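Long-range contact in exotoxin 3 (Staphylococcus aureus, PDB 2Z8L), which binds the sialylated glycan sialyl Lewis X and belongs to the staphylococcal superantigen-like toxins: residues K161-K173 against I195-R208. Numbering follows the deposited sequence.
Sequences KFPKDSKIKVIMK and IDGRNIEKMEANIR. Unlike the reference sequence in segment 161-173: Asp-165 (reference Ala), Ile-171 (reference Thr). Unlike the reference sequence in segment 195-208: Met-203 (reference Ile).
Lys-164 lays its CD over one face of the Arg-208 guanidinium, 3.4 Å from Arg-208 NE. Asp-165 OD1 then takes Arg-208 NH2 in a salt bridge of 2.8 Å. NH2 comes on the syn side but tilted out of the carboxylate plane, and carboxylate and guanidinium planes lie 65° apart. A kink in the arginine chain (chi2 -98°) brings the guanidinium against the Pro-163 to Ser-166 type II' turn, with Asp-165 OD1 and Pro-163 O near its edge. Ser-166 OG gives its proton to Pro-163 O, and water 2 bridges OG to Arg-208 N. From Lys-167 the strand runs antiparallel to 200-207. Ile-168, Val-170, Ala-205 and Met-203 share one face, where Ile-168 and Met-203 meet Leu-148 of helix 141-155. Val-170 CG1 meets Ile-200 CG2 at 3.9 Å. Lys-169 N bonds to Glu-204 O (2.9 Å) and Lys-169 O to Glu-204 N (2.8 Å). On the other face Lys-169 lies alongside Glu-204, and Ile-171 CD1 sits 3.3 Å from Glu-204 OE2. Ile-171 N bonds to Lys-202 O. Ile-171 O accepts from Glu-201 N and Lys-202 N, a classic beta bulge. Beyond it, Met-172 folds SD onto Ile-200 CG1. Lys-173 N bonds to Asn-199 O, and its extended chain carries NZ to Arg-198 O at 3.0 Å. In the beta-grasp sheet, strand 167-172 joins 200-207 to 177-181, which carries glycan-pocket residues. Backbone bonds thus hold the centre, a salt bridge one end, and lysine-to-carbonyl bonds the other.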
loop_
_atom_site.group_PDB
_atom_site.type_symbol
_atom_site.label_atom_id
_atom_site.label_comp_id
_atom_site.label_asym_id
_atom_site.label_seq_id
_atom_site.Cartn_x
_atom_site.Cartn_y
_atom_site.Cartn_z
ATOM N N LYS A 161 -7.489 -17.768 11.108
ATOM C CA LYS A 161 -8.558 -18.519 10.508
ATOM C C LYS A 161 -8.535 -18.193 9.030
ATOM O O LYS A 161 -8.027 -17.143 8.646
ATOM C CB LYS A 161 -9.902 -18.102 11.114
ATOM C CG LYS A 161 -10.077 -18.526 12.560
ATOM C CD LYS A 161 -11.518 -18.342 13.023
ATOM C CE LYS A 161 -11.715 -18.739 14.501
ATOM N NZ LYS A 161 -11.280 -20.099 14.820
ATOM N N PHE A 162 -9.113 -19.072 8.218
ATOM C CA PHE A 162 -9.231 -18.800 6.795
ATOM C C PHE A 162 -10.132 -17.583 6.588
ATOM O O PHE A 162 -11.190 -17.483 7.213
ATOM C CB PHE A 162 -9.759 -20.006 6.033
ATOM C CG PHE A 162 -8.686 -21.009 5.746
ATOM C CD1 PHE A 162 -7.978 -20.940 4.568
ATOM C CD2 PHE A 162 -8.320 -21.919 6.684
ATOM C CE1 PHE A 162 -6.943 -21.842 4.316
ATOM C CE2 PHE A 162 -7.309 -22.845 6.430
ATOM C CZ PHE A 162 -6.623 -22.779 5.261
ATOM N N PRO A 163 -9.684 -16.650 5.758
ATOM C CA PRO A 163 -10.405 -15.374 5.630
ATOM C C PRO A 163 -11.720 -15.354 4.878
ATOM O O PRO A 163 -12.513 -14.412 5.052
ATOM C CB PRO A 163 -9.393 -14.497 4.876
ATOM C CG PRO A 163 -8.550 -15.460 4.114
ATOM C CD PRO A 163 -8.416 -16.632 5.002
ATOM N N LYS A 164 -11.965 -16.360 4.039
ATOM C CA LYS A 164 -13.206 -16.419 3.275
ATOM C C LYS A 164 -13.474 -15.084 2.588
ATOM O O LYS A 164 -12.589 -14.580 1.896
ATOM C CB LYS A 164 -14.340 -16.920 4.160
ATOM C CG LYS A 164 -14.086 -18.321 4.648
ATOM C CD LYS A 164 -15.175 -18.824 5.559
ATOM C CE LYS A 164 -14.980 -20.296 5.836
ATOM N NZ LYS A 164 -15.720 -20.761 7.066
ATOM N N ASP A 165 -14.648 -14.503 2.801
ATOM C CA ASP A 165 -15.117 -13.276 2.142
ATOM C C ASP A 165 -14.687 -11.967 2.832
ATOM O O ASP A 165 -15.219 -10.871 2.465
ATOM C CB ASP A 165 -16.645 -13.299 2.174
ATOM C CG ASP A 165 -17.209 -13.390 3.625
ATOM O OD1 ASP A 165 -16.797 -14.292 4.403
ATOM O OD2 ASP A 165 -18.070 -12.558 4.011
ATOM N N SER A 166 -13.789 -12.062 3.813
ATOM C CA SER A 166 -13.315 -10.928 4.613
ATOM C C SER A 166 -12.797 -9.835 3.676
ATOM O O SER A 166 -12.116 -10.128 2.686
ATOM C CB SER A 166 -12.167 -11.373 5.580
ATOM O OG SER A 166 -12.678 -12.183 6.636
ATOM N N LYS A 167 -13.028 -8.581 4.027
ATOM C CA LYS A 167 -12.534 -7.455 3.198
ATOM C C LYS A 167 -12.226 -6.229 4.058
ATOM O O LYS A 167 -12.736 -6.089 5.163
ATOM C CB LYS A 167 -13.542 -6.980 2.140
ATOM C CG LYS A 167 -14.117 -7.991 1.177
ATOM C CD LYS A 167 -15.420 -7.504 0.567
ATOM C CE LYS A 167 -16.075 -8.511 -0.461
ATOM N NZ LYS A 167 -15.810 -9.947 -0.140
ATOM N N ILE A 168 -11.387 -5.360 3.499
ATOM C CA ILE A 168 -11.188 -3.990 3.978
ATOM C C ILE A 168 -11.840 -3.062 2.943
ATOM O O ILE A 168 -11.761 -3.345 1.743
ATOM C CB ILE A 168 -9.694 -3.665 4.117
ATOM C CG1 ILE A 168 -9.041 -4.470 5.215
ATOM C CG2 ILE A 168 -9.516 -2.162 4.412
ATOM C CD1 ILE A 168 -7.524 -4.372 5.094
ATOM N N LYS A 169 -12.533 -2.040 3.407
ATOM C CA LYS A 169 -13.141 -1.021 2.535
ATOM C C LYS A 169 -12.644 0.327 3.032
ATOM O O LYS A 169 -12.760 0.647 4.205
ATOM C CB LYS A 169 -14.631 -1.111 2.574
ATOM C CG LYS A 169 -15.379 -0.202 1.680
ATOM C CD LYS A 169 -16.834 -0.528 1.695
ATOM C CE LYS A 169 -17.689 0.678 1.392
ATOM N NZ LYS A 169 -19.135 0.352 1.285
ATOM N N VAL A 170 -12.057 1.103 2.132
ATOM C CA VAL A 170 -11.649 2.496 2.403
ATOM C C VAL A 170 -12.669 3.414 1.751
ATOM O O VAL A 170 -12.928 3.290 0.552
ATOM C CB VAL A 170 -10.263 2.773 1.796
ATOM C CG1 VAL A 170 -9.900 4.240 1.929
ATOM C CG2 VAL A 170 -9.170 1.820 2.420
ATOM N N ILE A 171 -13.308 4.274 2.535
ATOM C CA ILE A 171 -14.420 5.072 2.074
ATOM C C ILE A 171 -13.986 6.538 2.079
ATOM O O ILE A 171 -13.403 7.044 3.066
ATOM C CB ILE A 171 -15.641 4.896 2.981
ATOM C CG1 ILE A 171 -16.044 3.421 3.065
ATOM C CG2 ILE A 171 -16.800 5.791 2.434
ATOM C CD1 ILE A 171 -16.938 3.042 4.302
ATOM N N MET A 172 -14.269 7.209 0.969
ATOM C CA MET A 172 -13.853 8.578 0.782
ATOM C C MET A 172 -14.982 9.523 1.197
ATOM O O MET A 172 -16.155 9.131 1.297
ATOM C CB MET A 172 -13.444 8.804 -0.669
ATOM C CG MET A 172 -12.470 7.759 -1.205
ATOM S SD MET A 172 -10.907 7.807 -0.320
ATOM C CE MET A 172 -10.182 9.329 -0.900
ATOM N N LYS A 173 -14.606 10.753 1.483
ATOM C CA LYS A 173 -15.613 11.775 1.856
ATOM C C LYS A 173 -16.700 11.962 0.799
ATOM O O LYS A 173 -17.880 12.236 1.143
ATOM C CB LYS A 173 -14.902 13.082 2.186
ATOM C CG LYS A 173 -14.091 12.966 3.484
ATOM C CD LYS A 173 -13.302 14.189 3.834
ATOM C CE LYS A 173 -12.571 13.976 5.152
ATOM N NZ LYS A 173 -11.626 15.098 5.353
ATOM N N ILE A 195 -4.627 7.621 -4.013
ATOM C CA ILE A 195 -5.803 8.371 -3.586
ATOM C C ILE A 195 -5.365 9.556 -2.729
ATOM O O ILE A 195 -4.250 9.612 -2.277
ATOM C CB ILE A 195 -6.761 7.487 -2.810
ATOM C CG1 ILE A 195 -6.212 7.011 -1.476
ATOM C CG2 ILE A 195 -7.241 6.372 -3.694
ATOM C CD1 ILE A 195 -7.186 6.224 -0.628
ATOM N N ASP A 196 -6.258 10.512 -2.527
ATOM C CA ASP A 196 -5.914 11.667 -1.721
ATOM C C ASP A 196 -6.120 11.306 -0.270
ATOM O O ASP A 196 -7.256 11.097 0.190
ATOM C CB ASP A 196 -6.787 12.882 -2.046
ATOM C CG ASP A 196 -6.259 14.203 -1.404
ATOM O OD1 ASP A 196 -5.612 14.205 -0.301
ATOM O OD2 ASP A 196 -6.463 15.304 -2.024
ATOM N N GLY A 197 -5.014 11.215 0.466
ATOM C CA GLY A 197 -5.044 10.949 1.884
ATOM C C GLY A 197 -5.916 11.846 2.746
ATOM O O GLY A 197 -6.514 11.366 3.732
ATOM N N ARG A 198 -6.042 13.123 2.352
ATOM C CA ARG A 198 -6.854 14.099 3.086
ATOM C C ARG A 198 -8.360 13.802 2.990
ATOM O O ARG A 198 -9.140 14.311 3.800
ATOM C CB ARG A 198 -6.532 15.489 2.602
ATOM C CG ARG A 198 -5.153 15.939 2.971
ATOM C CD ARG A 198 -4.661 17.104 2.164
ATOM N NE ARG A 198 -4.607 16.827 0.748
ATOM C CZ ARG A 198 -4.122 17.684 -0.140
ATOM N NH1 ARG A 198 -3.596 18.842 0.252
ATOM N NH2 ARG A 198 -4.149 17.355 -1.421
ATOM N N ASN A 199 -8.756 13.034 1.978
ATOM C CA ASN A 199 -10.149 12.832 1.678
ATOM C C ASN A 199 -10.687 11.470 2.115
ATOM O O ASN A 199 -11.828 11.121 1.803
ATOM C CB ASN A 199 -10.414 13.022 0.185
ATOM C CG ASN A 199 -10.301 14.470 -0.265
ATOM O OD1 ASN A 199 -10.278 15.391 0.540
ATOM N ND2 ASN A 199 -10.200 14.656 -1.561
ATOM N N ILE A 200 -9.888 10.658 2.796
ATOM C CA ILE A 200 -10.401 9.428 3.346
ATOM C C ILE A 200 -11.299 9.782 4.516
ATOM O O ILE A 200 -10.912 10.563 5.416
ATOM C CB ILE A 200 -9.240 8.501 3.815
ATOM C CG1 ILE A 200 -8.361 8.116 2.647
ATOM C CG2 ILE A 200 -9.794 7.233 4.491
ATOM C CD1 ILE A 200 -7.049 7.400 3.014
ATOM N N GLU A 201 -12.491 9.202 4.531
ATOM C CA GLU A 201 -13.439 9.417 5.626
ATOM C C GLU A 201 -13.304 8.374 6.729
ATOM O O GLU A 201 -13.322 8.700 7.906
ATOM C CB GLU A 201 -14.876 9.424 5.086
ATOM C CG GLU A 201 -15.984 9.652 6.152
ATOM C CD GLU A 201 -15.793 10.867 7.080
ATOM O OE1 GLU A 201 -15.106 11.858 6.723
ATOM O OE2 GLU A 201 -16.383 10.843 8.200
ATOM N N LYS A 202 -13.264 7.106 6.340
ATOM C CA LYS A 202 -13.336 6.010 7.273
ATOM C C LYS A 202 -12.872 4.731 6.573
ATOM O O LYS A 202 -12.810 4.661 5.348
ATOM C CB LYS A 202 -14.760 5.872 7.758
ATOM C CG LYS A 202 -15.096 4.592 8.392
ATOM C CD LYS A 202 -16.503 4.570 8.902
ATOM C CE LYS A 202 -17.538 4.860 7.826
ATOM N NZ LYS A 202 -18.892 4.385 8.319
ATOM N N MET A 203 -12.434 3.736 7.339
ATOM C CA MET A 203 -12.062 2.459 6.787
ATOM C C MET A 203 -12.767 1.411 7.617
ATOM O O MET A 203 -13.048 1.636 8.811
ATOM C CB MET A 203 -10.564 2.300 6.849
ATOM C CG MET A 203 -9.942 3.455 6.109
ATOM S SD MET A 203 -8.215 3.424 6.053
ATOM C CE MET A 203 -7.875 3.438 7.758
ATOM N N GLU A 204 -13.150 0.334 6.943
ATOM C CA GLU A 204 -13.888 -0.755 7.594
ATOM C C GLU A 204 -13.201 -2.060 7.300
ATOM O O GLU A 204 -12.563 -2.198 6.263
ATOM C CB GLU A 204 -15.306 -0.764 7.074
ATOM C CG GLU A 204 -16.004 0.547 7.121
ATOM C CD GLU A 204 -17.377 0.494 6.499
ATOM O OE1 GLU A 204 -17.657 -0.401 5.642
ATOM O OE2 GLU A 204 -18.200 1.377 6.868
ATOM N N ALA A 205 -13.208 -2.988 8.239
ATOM C CA ALA A 205 -12.703 -4.324 7.989
ATOM C C ALA A 205 -13.652 -5.280 8.670
ATOM O O ALA A 205 -14.167 -4.999 9.754
ATOM C CB ALA A 205 -11.371 -4.520 8.541
ATOM N N ASN A 206 -13.968 -6.358 7.968
ATOM C CA ASN A 206 -14.755 -7.466 8.545
ATOM C C ASN A 206 -13.802 -8.667 8.544
ATOM O O ASN A 206 -13.262 -9.007 7.464
ATOM C CB ASN A 206 -16.050 -7.694 7.730
ATOM C CG ASN A 206 -17.086 -6.542 7.889
ATOM O OD1 ASN A 206 -16.878 -5.392 7.468
ATOM N ND2 ASN A 206 -18.217 -6.860 8.512
ATOM N N ILE A 207 -13.450 -9.186 9.731
ATOM C CA ILE A 207 -12.394 -10.198 9.936
ATOM C C ILE A 207 -13.035 -11.455 10.566
ATOM O O ILE A 207 -13.831 -11.340 11.519
ATOM C CB ILE A 207 -11.381 -9.821 11.078
ATOM C CG1 ILE A 207 -10.600 -8.566 10.892
ATOM C CG2 ILE A 207 -10.375 -11.016 11.381
ATOM C CD1 ILE A 207 -9.561 -8.493 11.971
ATOM N N ARG A 208 -12.642 -12.643 10.090
ATOM C CA ARG A 208 -13.171 -13.920 10.622
ATOM C C ARG A 208 -12.574 -14.223 11.994
ATOM O O ARG A 208 -13.021 -15.116 12.737
ATOM C CB ARG A 208 -12.884 -15.081 9.651
ATOM C CG ARG A 208 -13.689 -15.072 8.356
ATOM C CD ARG A 208 -14.889 -16.001 8.453
ATOM N NE ARG A 208 -15.759 -15.985 7.265
ATOM C CZ ARG A 208 -17.036 -16.392 7.253
ATOM N NH1 ARG A 208 -17.635 -16.834 8.366
ATOM N NH2 ARG A 208 -17.737 -16.346 6.121
ATOM O OXT ARG A 208 -11.619 -13.566 12.428
HETATM O O HOH W 1 -8.851 -14.797 11.802
HETATM O O HOH W 2 -10.582 -12.636 8.159
HETATM O O HOH W 3 -15.428 -4.209 5.264
#